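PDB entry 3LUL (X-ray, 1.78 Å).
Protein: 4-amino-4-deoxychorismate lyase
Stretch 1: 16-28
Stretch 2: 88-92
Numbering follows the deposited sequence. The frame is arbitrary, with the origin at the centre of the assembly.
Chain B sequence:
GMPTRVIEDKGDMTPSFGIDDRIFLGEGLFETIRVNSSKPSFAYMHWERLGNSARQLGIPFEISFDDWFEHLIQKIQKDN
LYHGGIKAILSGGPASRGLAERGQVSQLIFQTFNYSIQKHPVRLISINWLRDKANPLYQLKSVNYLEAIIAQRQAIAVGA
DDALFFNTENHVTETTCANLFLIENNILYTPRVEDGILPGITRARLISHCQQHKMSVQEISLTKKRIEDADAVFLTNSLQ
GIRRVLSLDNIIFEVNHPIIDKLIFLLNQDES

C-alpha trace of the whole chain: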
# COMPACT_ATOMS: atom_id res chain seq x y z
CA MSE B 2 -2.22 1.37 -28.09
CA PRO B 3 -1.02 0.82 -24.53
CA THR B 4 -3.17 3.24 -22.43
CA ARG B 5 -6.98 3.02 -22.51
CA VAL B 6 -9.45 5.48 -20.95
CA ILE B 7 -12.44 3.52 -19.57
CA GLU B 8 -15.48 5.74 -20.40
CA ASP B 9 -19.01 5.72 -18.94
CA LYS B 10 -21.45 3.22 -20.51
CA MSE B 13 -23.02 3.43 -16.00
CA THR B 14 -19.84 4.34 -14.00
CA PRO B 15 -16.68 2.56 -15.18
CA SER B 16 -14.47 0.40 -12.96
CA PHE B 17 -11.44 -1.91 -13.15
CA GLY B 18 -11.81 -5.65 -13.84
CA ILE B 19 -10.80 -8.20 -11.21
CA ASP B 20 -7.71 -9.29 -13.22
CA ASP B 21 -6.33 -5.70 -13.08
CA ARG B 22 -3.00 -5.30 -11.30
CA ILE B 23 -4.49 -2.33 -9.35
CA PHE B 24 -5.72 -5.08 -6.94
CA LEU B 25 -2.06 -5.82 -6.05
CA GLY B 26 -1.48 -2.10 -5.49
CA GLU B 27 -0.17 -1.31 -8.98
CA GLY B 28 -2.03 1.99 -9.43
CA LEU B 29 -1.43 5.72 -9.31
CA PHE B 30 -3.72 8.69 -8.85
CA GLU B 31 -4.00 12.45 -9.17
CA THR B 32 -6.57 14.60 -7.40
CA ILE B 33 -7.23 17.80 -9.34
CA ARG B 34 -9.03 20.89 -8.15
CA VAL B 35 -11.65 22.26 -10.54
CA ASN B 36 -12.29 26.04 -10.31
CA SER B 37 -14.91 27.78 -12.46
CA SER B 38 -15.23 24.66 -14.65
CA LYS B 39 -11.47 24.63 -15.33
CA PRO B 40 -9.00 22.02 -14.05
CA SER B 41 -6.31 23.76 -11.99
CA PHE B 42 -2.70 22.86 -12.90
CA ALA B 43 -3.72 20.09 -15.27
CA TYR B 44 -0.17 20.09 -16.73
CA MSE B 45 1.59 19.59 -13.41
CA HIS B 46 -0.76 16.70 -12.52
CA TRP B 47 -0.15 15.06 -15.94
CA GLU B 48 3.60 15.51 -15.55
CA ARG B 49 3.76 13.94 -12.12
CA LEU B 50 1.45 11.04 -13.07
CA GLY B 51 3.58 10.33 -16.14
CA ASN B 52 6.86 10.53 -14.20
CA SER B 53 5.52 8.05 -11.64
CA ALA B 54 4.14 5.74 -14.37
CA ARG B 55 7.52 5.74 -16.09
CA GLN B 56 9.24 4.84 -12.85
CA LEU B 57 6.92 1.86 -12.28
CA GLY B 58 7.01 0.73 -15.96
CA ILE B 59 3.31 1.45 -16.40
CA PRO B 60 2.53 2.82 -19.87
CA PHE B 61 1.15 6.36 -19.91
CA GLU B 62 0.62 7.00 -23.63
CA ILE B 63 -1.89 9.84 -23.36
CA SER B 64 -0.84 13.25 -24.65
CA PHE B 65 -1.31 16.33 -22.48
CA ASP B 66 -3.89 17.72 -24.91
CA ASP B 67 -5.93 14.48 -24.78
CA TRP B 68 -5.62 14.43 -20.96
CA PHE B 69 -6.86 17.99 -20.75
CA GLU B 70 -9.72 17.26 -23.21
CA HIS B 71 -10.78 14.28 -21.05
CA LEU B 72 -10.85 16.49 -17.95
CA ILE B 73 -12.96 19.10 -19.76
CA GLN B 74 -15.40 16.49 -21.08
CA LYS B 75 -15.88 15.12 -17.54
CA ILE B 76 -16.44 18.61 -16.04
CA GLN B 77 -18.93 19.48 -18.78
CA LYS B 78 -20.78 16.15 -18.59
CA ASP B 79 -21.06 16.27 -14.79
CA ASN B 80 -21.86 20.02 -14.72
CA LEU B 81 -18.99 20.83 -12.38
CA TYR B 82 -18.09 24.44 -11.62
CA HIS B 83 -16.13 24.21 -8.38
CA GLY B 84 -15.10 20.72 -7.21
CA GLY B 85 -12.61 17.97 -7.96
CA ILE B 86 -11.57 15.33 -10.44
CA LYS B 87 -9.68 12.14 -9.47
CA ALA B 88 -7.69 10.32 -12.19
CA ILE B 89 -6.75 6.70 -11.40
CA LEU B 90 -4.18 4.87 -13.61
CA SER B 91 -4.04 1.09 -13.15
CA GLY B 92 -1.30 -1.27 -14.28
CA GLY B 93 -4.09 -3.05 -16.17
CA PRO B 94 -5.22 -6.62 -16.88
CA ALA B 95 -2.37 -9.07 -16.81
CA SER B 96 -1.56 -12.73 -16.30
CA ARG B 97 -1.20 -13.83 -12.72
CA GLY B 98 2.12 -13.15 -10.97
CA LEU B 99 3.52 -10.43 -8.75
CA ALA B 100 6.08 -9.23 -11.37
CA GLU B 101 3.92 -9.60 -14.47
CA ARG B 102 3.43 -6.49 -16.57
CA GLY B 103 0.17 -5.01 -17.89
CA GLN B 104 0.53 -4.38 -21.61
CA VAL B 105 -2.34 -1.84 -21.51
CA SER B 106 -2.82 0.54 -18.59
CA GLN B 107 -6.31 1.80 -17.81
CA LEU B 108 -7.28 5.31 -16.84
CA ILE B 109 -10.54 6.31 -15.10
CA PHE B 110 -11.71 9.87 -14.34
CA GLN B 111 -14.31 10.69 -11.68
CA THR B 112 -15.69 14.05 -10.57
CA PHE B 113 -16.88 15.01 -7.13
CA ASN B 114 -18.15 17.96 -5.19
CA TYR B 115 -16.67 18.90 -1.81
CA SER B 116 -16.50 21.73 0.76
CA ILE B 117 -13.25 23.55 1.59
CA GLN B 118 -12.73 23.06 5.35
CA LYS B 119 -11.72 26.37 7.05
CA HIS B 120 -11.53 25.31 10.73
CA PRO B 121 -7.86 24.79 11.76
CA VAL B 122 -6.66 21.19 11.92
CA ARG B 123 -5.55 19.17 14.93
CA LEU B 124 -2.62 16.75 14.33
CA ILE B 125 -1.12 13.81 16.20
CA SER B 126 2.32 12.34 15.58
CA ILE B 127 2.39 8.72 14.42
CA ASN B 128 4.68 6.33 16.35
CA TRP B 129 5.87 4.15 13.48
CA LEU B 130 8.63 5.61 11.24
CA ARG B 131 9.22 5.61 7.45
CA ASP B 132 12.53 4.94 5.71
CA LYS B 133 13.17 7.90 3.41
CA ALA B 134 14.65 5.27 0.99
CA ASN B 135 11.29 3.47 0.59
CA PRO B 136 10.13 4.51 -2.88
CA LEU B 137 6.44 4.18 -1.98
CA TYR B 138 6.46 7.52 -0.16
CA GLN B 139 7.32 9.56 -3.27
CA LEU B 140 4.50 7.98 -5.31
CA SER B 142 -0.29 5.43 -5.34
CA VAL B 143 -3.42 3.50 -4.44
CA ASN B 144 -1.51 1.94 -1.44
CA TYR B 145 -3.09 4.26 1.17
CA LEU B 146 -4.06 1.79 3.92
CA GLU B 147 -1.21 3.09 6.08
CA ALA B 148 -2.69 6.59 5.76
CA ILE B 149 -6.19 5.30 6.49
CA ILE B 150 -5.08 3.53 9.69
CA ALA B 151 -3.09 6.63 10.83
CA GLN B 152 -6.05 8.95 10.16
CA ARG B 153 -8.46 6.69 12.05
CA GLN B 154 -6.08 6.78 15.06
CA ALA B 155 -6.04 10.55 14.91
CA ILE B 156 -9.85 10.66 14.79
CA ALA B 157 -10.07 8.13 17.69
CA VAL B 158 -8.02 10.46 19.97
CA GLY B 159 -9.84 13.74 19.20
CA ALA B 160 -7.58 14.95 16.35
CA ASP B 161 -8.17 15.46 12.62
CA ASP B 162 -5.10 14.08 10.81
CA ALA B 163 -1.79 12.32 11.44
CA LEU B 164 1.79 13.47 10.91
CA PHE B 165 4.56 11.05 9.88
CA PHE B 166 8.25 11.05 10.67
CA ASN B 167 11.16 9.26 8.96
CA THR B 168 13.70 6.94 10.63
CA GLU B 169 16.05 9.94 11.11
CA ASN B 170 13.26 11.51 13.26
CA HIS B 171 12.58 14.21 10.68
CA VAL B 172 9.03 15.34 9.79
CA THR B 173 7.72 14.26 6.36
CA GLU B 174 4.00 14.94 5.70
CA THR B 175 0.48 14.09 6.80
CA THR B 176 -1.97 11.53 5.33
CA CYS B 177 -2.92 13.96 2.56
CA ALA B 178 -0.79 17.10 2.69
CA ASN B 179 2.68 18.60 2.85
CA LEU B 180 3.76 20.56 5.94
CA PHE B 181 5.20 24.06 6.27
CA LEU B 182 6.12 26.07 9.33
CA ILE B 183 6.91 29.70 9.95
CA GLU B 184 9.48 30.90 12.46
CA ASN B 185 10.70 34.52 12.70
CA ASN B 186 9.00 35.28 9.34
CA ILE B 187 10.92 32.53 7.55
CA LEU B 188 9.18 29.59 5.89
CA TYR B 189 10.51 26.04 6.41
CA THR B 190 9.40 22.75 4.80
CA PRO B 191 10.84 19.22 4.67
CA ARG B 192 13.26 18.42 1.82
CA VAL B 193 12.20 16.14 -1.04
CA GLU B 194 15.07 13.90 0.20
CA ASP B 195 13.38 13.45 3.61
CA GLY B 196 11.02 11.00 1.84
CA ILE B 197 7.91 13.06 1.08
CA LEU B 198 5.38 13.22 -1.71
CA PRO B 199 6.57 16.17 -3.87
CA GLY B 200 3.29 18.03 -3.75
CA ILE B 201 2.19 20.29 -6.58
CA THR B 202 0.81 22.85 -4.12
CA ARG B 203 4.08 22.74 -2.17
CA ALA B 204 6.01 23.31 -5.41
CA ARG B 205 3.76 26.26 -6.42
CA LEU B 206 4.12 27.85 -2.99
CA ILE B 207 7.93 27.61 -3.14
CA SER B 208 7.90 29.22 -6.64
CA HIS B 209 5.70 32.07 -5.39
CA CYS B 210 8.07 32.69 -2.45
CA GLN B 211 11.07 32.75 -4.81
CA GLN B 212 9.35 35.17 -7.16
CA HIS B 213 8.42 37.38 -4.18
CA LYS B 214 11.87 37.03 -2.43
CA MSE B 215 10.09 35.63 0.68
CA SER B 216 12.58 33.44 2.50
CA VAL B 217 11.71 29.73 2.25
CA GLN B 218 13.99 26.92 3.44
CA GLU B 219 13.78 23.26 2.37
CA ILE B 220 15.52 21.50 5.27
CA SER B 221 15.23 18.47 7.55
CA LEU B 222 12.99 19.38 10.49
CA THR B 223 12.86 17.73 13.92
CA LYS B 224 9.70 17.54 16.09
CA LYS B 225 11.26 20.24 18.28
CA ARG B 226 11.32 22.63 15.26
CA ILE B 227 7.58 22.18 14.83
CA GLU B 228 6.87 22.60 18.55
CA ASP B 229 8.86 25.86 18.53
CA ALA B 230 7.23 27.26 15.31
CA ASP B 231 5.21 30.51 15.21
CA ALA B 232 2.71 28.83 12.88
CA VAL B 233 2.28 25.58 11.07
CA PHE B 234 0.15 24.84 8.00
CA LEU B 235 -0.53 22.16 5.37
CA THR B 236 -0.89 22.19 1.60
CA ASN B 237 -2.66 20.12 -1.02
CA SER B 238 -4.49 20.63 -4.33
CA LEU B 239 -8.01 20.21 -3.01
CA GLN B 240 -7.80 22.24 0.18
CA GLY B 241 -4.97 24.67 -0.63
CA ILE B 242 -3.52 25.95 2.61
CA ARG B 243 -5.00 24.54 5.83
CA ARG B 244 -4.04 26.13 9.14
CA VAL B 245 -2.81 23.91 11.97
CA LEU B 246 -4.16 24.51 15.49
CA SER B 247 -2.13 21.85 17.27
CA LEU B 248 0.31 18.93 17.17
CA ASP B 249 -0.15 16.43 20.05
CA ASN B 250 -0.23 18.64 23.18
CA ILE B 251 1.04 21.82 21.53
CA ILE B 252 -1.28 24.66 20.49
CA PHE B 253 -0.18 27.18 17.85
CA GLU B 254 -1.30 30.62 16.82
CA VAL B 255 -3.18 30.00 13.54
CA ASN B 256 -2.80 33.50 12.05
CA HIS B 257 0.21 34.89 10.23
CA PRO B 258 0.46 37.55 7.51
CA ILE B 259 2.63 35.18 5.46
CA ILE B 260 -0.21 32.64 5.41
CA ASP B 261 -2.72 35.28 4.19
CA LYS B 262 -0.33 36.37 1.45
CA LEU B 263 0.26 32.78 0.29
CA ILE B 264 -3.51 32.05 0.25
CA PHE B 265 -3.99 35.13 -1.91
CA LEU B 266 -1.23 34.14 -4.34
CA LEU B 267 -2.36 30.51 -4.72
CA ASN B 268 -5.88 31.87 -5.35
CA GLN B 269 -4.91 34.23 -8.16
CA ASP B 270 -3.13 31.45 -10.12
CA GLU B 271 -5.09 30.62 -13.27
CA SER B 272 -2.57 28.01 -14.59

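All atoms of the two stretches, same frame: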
# COMPACT_ATOMS: atom_id res chain seq x y z
N SER B 16 -15.45 0.85 -13.95
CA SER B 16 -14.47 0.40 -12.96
C SER B 16 -13.44 -0.55 -13.58
O SER B 16 -13.49 -0.83 -14.76
CB SER B 16 -15.16 -0.29 -11.78
OG SER B 16 -14.31 -0.33 -10.62
N PHE B 17 -12.52 -1.02 -12.74
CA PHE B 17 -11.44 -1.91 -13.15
C PHE B 17 -11.84 -3.37 -12.97
O PHE B 17 -12.53 -3.70 -12.01
CB PHE B 17 -10.19 -1.61 -12.33
CG PHE B 17 -9.71 -0.18 -12.45
CD1 PHE B 17 -9.06 0.26 -13.59
CD2 PHE B 17 -9.90 0.73 -11.39
CE1 PHE B 17 -8.61 1.57 -13.69
CE2 PHE B 17 -9.42 2.02 -11.47
CZ PHE B 17 -8.79 2.45 -12.63
N GLY B 18 -11.41 -4.24 -13.88
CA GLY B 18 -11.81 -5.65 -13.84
C GLY B 18 -10.97 -6.37 -12.79
O GLY B 18 -9.92 -5.87 -12.38
N ILE B 19 -11.41 -7.54 -12.37
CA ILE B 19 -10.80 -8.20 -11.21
C ILE B 19 -9.39 -8.73 -11.52
O ILE B 19 -8.63 -8.96 -10.62
CB ILE B 19 -11.70 -9.35 -10.70
CG1 ILE B 19 -11.32 -9.76 -9.27
CG2 ILE B 19 -11.66 -10.50 -11.68
CD1 ILE B 19 -11.44 -8.62 -8.26
N ASP B 20 -9.07 -8.90 -12.79
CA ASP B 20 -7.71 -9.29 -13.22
C ASP B 20 -6.72 -8.11 -13.34
O ASP B 20 -5.58 -8.31 -13.78
CB ASP B 20 -7.78 -10.02 -14.57
CG ASP B 20 -8.37 -9.14 -15.70
OD1 ASP B 20 -9.00 -8.09 -15.41
OD2 ASP B 20 -8.23 -9.50 -16.90
N ASP B 21 -7.17 -6.89 -12.98
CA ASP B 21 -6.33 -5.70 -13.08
C ASP B 21 -5.30 -5.67 -11.95
O ASP B 21 -5.59 -6.02 -10.80
CB ASP B 21 -7.21 -4.43 -13.06
CG ASP B 21 -6.48 -3.20 -13.59
OD1 ASP B 21 -5.42 -2.89 -13.05
OD2 ASP B 21 -6.99 -2.56 -14.53
N ARG B 22 -4.07 -5.29 -12.29
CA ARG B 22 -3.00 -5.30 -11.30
C ARG B 22 -3.19 -4.22 -10.20
O ARG B 22 -2.52 -4.26 -9.17
CB ARG B 22 -1.61 -5.19 -11.96
CG ARG B 22 -1.29 -6.39 -12.84
CD ARG B 22 0.04 -6.27 -13.52
NE ARG B 22 1.11 -5.84 -12.60
CZ ARG B 22 1.73 -6.64 -11.72
NH1 ARG B 22 1.45 -7.94 -11.61
NH2 ARG B 22 2.67 -6.13 -10.95
N ILE B 23 -4.13 -3.29 -10.40
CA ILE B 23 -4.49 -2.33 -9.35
C ILE B 23 -4.88 -3.04 -8.06
O ILE B 23 -4.69 -2.49 -6.98
CB ILE B 23 -5.57 -1.30 -9.83
CG1 ILE B 23 -5.71 -0.13 -8.85
CG2 ILE B 23 -6.95 -1.93 -10.02
CD1 ILE B 23 -6.44 1.08 -9.48
N PHE B 24 -5.41 -4.28 -8.15
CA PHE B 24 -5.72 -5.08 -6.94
C PHE B 24 -4.53 -5.65 -6.15
O PHE B 24 -4.72 -6.20 -5.09
CB PHE B 24 -6.77 -6.15 -7.30
CG PHE B 24 -8.10 -5.55 -7.68
CD1 PHE B 24 -8.88 -4.94 -6.72
CD2 PHE B 24 -8.52 -5.48 -8.97
CE1 PHE B 24 -10.10 -4.34 -7.05
CE2 PHE B 24 -9.75 -4.90 -9.31
CZ PHE B 24 -10.52 -4.31 -8.34
N LEU B 25 -3.31 -5.52 -6.70
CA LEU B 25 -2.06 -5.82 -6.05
C LEU B 25 -1.38 -4.52 -5.57
O LEU B 25 -0.28 -4.53 -4.97
CB LEU B 25 -1.12 -6.54 -7.05
CG LEU B 25 -1.64 -7.78 -7.79
CD1 LEU B 25 -0.61 -8.37 -8.74
CD2 LEU B 25 -2.06 -8.80 -6.76
N GLY B 26 -2.03 -3.39 -5.83
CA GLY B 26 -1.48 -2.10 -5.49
C GLY B 26 -0.80 -1.37 -6.63
O GLY B 26 -0.22 -0.31 -6.39
N GLU B 27 -0.85 -1.92 -7.84
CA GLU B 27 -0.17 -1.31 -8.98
C GLU B 27 -1.12 -0.28 -9.60
O GLU B 27 -1.83 -0.56 -10.58
CB GLU B 27 0.36 -2.34 -10.01
CG GLU B 27 1.40 -1.72 -10.94
CD GLU B 27 1.96 -2.74 -11.87
OE1 GLU B 27 1.23 -3.14 -12.77
OE2 GLU B 27 3.09 -3.20 -11.66
N GLY B 28 -1.17 0.89 -8.96
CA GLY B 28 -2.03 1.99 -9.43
C GLY B 28 -1.58 3.33 -8.88
O GLY B 28 -0.99 3.41 -7.78
N ALA B 88 -8.13 11.21 -11.10
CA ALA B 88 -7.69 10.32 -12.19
C ALA B 88 -7.00 9.13 -11.54
O ALA B 88 -6.18 9.33 -10.67
CB ALA B 88 -6.72 11.02 -13.07
N ILE B 89 -7.40 7.91 -11.89
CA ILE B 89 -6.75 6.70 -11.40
C ILE B 89 -6.19 5.94 -12.60
O ILE B 89 -6.93 5.67 -13.53
CB ILE B 89 -7.72 5.77 -10.62
CG1 ILE B 89 -8.40 6.52 -9.47
CG2 ILE B 89 -6.95 4.58 -10.05
CD1 ILE B 89 -9.47 5.66 -8.74
N LEU B 90 -4.89 5.63 -12.55
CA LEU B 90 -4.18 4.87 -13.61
C LEU B 90 -3.81 3.52 -13.01
O LEU B 90 -3.09 3.46 -12.00
CB LEU B 90 -2.90 5.58 -14.02
CG LEU B 90 -2.05 4.93 -15.11
CD1 LEU B 90 -2.73 5.05 -16.45
CD2 LEU B 90 -0.64 5.57 -15.15
N SER B 91 -4.33 2.45 -13.60
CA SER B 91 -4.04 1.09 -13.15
C SER B 91 -3.00 0.47 -14.04
O SER B 91 -2.88 0.84 -15.21
CB SER B 91 -5.28 0.21 -13.22
OG SER B 91 -5.65 -0.04 -14.56
N GLY B 92 -2.27 -0.49 -13.49
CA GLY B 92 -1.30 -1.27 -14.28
C GLY B 92 -2.00 -2.08 -15.36
O GLY B 92 -1.41 -2.38 -16.40

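Residues 88-91 form the end of a β-strand, whereas residues 16-28 are mostly loop. A type I turn from Gly18 to Asp21, closed by Asp21 N to Gly18 O at 3.0 Å, leads into a 3-10 segment at 22-25. The nearest CA atoms across the stretches are those of Gly28 and Ser91, 4.3 Å apart, which pair as an antiparallel, non-hydrogen-bonded bridge. Next to this pair, Gly92 N donates to Glu27 O at 2.9 Å with an N-H...O angle of 153°, a moderately bent hydrogen bond. Gly28 CA also lies 3.1 Å from Leu90 O, a CA-H...O contact whose angle of 128° at the hydrogen indicates a bent approach.

A CB on Gly92 would fall 2.1 Å from Glu27 OE1, a clash across the contact; one on Gly28 would clash within its own stretch, 2.9 Å from Ile23 CG1.

The main polar side-chain link is Ser91 OG to Asp21 OD2, a 2.9 Å hydrogen bond in which the serine is the donor. The other carboxylate oxygen, Asp21 OD1, accepts from Ile23 N at 3.0 Å and 171°, so the same side chain holds the start of the 3-10 segment and reaches the strand.

Ile89 supplies the apolar contacts. Ile89 CG2 lies 3.6 Å from Ile23 CD1 and 3.8 Å from Phe17 CZ, so one methyl group meets both side chains. Ile23 CB also packs against Ser91 CB at 3.7 Å. Separately, Phe17 CE1 approaches Ser91 OG obliquely at 3.5 Å, a van der Waals contact. The CA-to-CB bond of Leu90 points away from the loop, and its contact is through the backbone O.

Within the loop, Arg22 NE and Glu27 OE1 form a 2.7 Å salt bridge, and Arg22 NH2 bonds Glu27 OE2 at 3.0 Å. This two-point pairing ties Arg22 to Glu27 and places Glu27 OE1 3.5 Å from Gly92 CA.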